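Local coordinates for GTP-binding protein (Thermus thermophilus, PDB 2DBY) that binds GDP, belongs to the OBG family of GTPases, and probably hydrolyses ATP and binds the ribosome and its large subunit, at residues Glu144-Leu147 against Glu148-Lys152. Residues are numbered along the deposited sequence; the frame is centred on the assembly and turned at random.
Sequences ERRL and ERLRK
Arg146 reaches forward along the helix to lie beside Arg149 and Leu150, and four successive i to i+4 backbone bonds carry the same turn. The shortest runs from Leu150 N to Arg146 O at 2.7 Å; Arg149 N gives to Arg145 O, Arg151 N to Leu147 O, and Glu148 N only weakly to Glu144 O.

Van der Waals contact comes from the guanidinium end of Arg146, which lies obliquely against aliphatic carbons of its neighbours. Bends at chi2 (-49°) and chi3 curl the chain toward the next turn, bringing NH1 to 3.8 Å from Arg149 CB and NH2 to 4.1 Å from Leu150 CD2. The Arg146 and Arg149 guanidinium planes stand nearly perpendicular, 85° apart, with like charges not in contact; Glu195 pairs with Arg146 NH2 and should offset its charge.

On the next flank, Arg151 passes its NH2 within 4.2 Å of Leu147 CB, while its NH1 forms a salt bridge with Glu168. Branched, nonpolar Leu147 and Leu150 suit the buried side, where both pack on Leu164; charged residues suit the solvent side. Such a division marks an amphipathic helix, here 124-156 packed on 161-175 in the predicted coiled coil.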
loop_
_atom_site.group_PDB
_atom_site.type_symbol
_atom_site.label_atom_id
_atom_site.label_comp_id
_atom_site.label_asym_id
_atom_site.label_seq_id
_atom_site.Cartn_x
_atom_site.Cartn_y
_atom_site.Cartn_z
ATOM N N GLU A 144 2.625 -24.260 -13.421
ATOM C CA GLU A 144 2.896 -25.596 -13.976
ATOM C C GLU A 144 3.325 -26.510 -12.841
ATOM O O GLU A 144 2.874 -27.656 -12.752
ATOM C CB GLU A 144 3.977 -25.507 -15.071
ATOM C CG GLU A 144 3.430 -24.834 -16.357
ATOM C CD GLU A 144 4.467 -24.104 -17.208
ATOM O OE1 GLU A 144 4.051 -23.388 -18.149
ATOM O OE2 GLU A 144 5.685 -24.232 -16.943
ATOM N N ARG A 145 4.187 -26.008 -11.961
ATOM C CA ARG A 145 4.627 -26.827 -10.835
ATOM C C ARG A 145 3.477 -27.134 -9.881
ATOM O O ARG A 145 3.336 -28.266 -9.423
ATOM C CB ARG A 145 5.753 -26.133 -10.065
ATOM C CG ARG A 145 7.071 -26.090 -10.793
ATOM C CD ARG A 145 8.166 -25.545 -9.867
ATOM N NE ARG A 145 8.081 -24.101 -9.652
ATOM C CZ ARG A 145 8.609 -23.190 -10.469
ATOM N NH1 ARG A 145 9.263 -23.565 -11.565
ATOM N NH2 ARG A 145 8.497 -21.902 -10.187
ATOM N N ARG A 146 2.639 -26.140 -9.577
ATOM C CA ARG A 146 1.522 -26.388 -8.666
ATOM C C ARG A 146 0.463 -27.311 -9.266
ATOM O O ARG A 146 -0.102 -28.142 -8.559
ATOM C CB ARG A 146 0.859 -25.057 -8.243
ATOM C CG ARG A 146 1.766 -24.123 -7.445
ATOM C CD ARG A 146 2.463 -24.866 -6.311
ATOM N NE ARG A 146 1.511 -25.261 -5.275
ATOM C CZ ARG A 146 1.726 -26.240 -4.405
ATOM N NH1 ARG A 146 2.859 -26.937 -4.450
ATOM N NH2 ARG A 146 0.817 -26.500 -3.473
ATOM N N LEU A 147 0.189 -27.184 -10.562
ATOM C CA LEU A 147 -0.823 -28.047 -11.183
ATOM C C LEU A 147 -0.429 -29.509 -11.027
ATOM O O LEU A 147 -1.266 -30.364 -10.730
ATOM C CB LEU A 147 -1.001 -27.703 -12.669
ATOM C CG LEU A 147 -1.812 -26.429 -12.979
ATOM C CD1 LEU A 147 -1.666 -26.060 -14.434
ATOM C CD2 LEU A 147 -3.300 -26.671 -12.641
ATOM N N GLU A 148 0.854 -29.792 -11.208
ATOM C CA GLU A 148 1.338 -31.167 -11.075
ATOM C C GLU A 148 1.200 -31.657 -9.643
ATOM O O GLU A 148 0.696 -32.751 -9.412
ATOM C CB GLU A 148 2.805 -31.271 -11.516
ATOM C CG GLU A 148 3.054 -30.773 -12.938
ATOM C CD GLU A 148 3.987 -31.668 -13.746
ATOM O OE1 GLU A 148 4.386 -31.257 -14.861
ATOM O OE2 GLU A 148 4.313 -32.781 -13.273
ATOM N N ARG A 149 1.657 -30.849 -8.688
ATOM C CA ARG A 149 1.588 -31.190 -7.275
ATOM C C ARG A 149 0.159 -31.289 -6.758
ATOM O O ARG A 149 -0.182 -32.257 -6.078
ATOM C CB ARG A 149 2.346 -30.156 -6.432
ATOM C CG ARG A 149 3.852 -30.365 -6.367
ATOM C CD ARG A 149 4.224 -31.007 -5.034
ATOM N NE ARG A 149 3.491 -32.252 -4.822
ATOM C CZ ARG A 149 3.356 -32.861 -3.648
ATOM N NH1 ARG A 149 3.905 -32.344 -2.556
ATOM N NH2 ARG A 149 2.666 -33.990 -3.566
ATOM N N LEU A 150 -0.678 -30.300 -7.072
ATOM C CA LEU A 150 -2.071 -30.306 -6.609
ATOM C C LEU A 150 -2.897 -31.459 -7.169
ATOM O O LEU A 150 -3.779 -31.992 -6.478
ATOM C CB LEU A 150 -2.752 -28.968 -6.959
ATOM C CG LEU A 150 -2.291 -27.790 -6.087
ATOM C CD1 LEU A 150 -2.799 -26.468 -6.686
ATOM C CD2 LEU A 150 -2.834 -27.952 -4.670
ATOM N N ARG A 151 -2.647 -31.835 -8.416
ATOM C CA ARG A 151 -3.406 -32.926 -9.018
ATOM C C ARG A 151 -3.104 -34.219 -8.261
ATOM O O ARG A 151 -3.981 -35.059 -8.076
ATOM C CB ARG A 151 -3.054 -33.092 -10.492
ATOM C CG ARG A 151 -4.144 -33.808 -11.299
ATOM C CD ARG A 151 -3.724 -33.984 -12.745
ATOM N NE ARG A 151 -3.268 -32.734 -13.348
ATOM C CZ ARG A 151 -4.066 -31.719 -13.668
ATOM N NH1 ARG A 151 -5.374 -31.805 -13.453
ATOM N NH2 ARG A 151 -3.551 -30.610 -14.189
ATOM N N LYS A 152 -1.865 -34.372 -7.805
ATOM C CA LYS A 152 -1.507 -35.571 -7.046
ATOM C C LYS A 152 -2.114 -35.500 -5.642
ATOM O O LYS A 152 -2.672 -36.475 -5.148
ATOM C CB LYS A 152 0.016 -35.713 -6.953
ATOM C CG LYS A 152 0.593 -36.832 -7.811
ATOM C CD LYS A 152 0.164 -38.199 -7.285
ATOM C CE LYS A 152 0.663 -39.341 -8.171
ATOM N NZ LYS A 152 0.301 -40.676 -7.599
#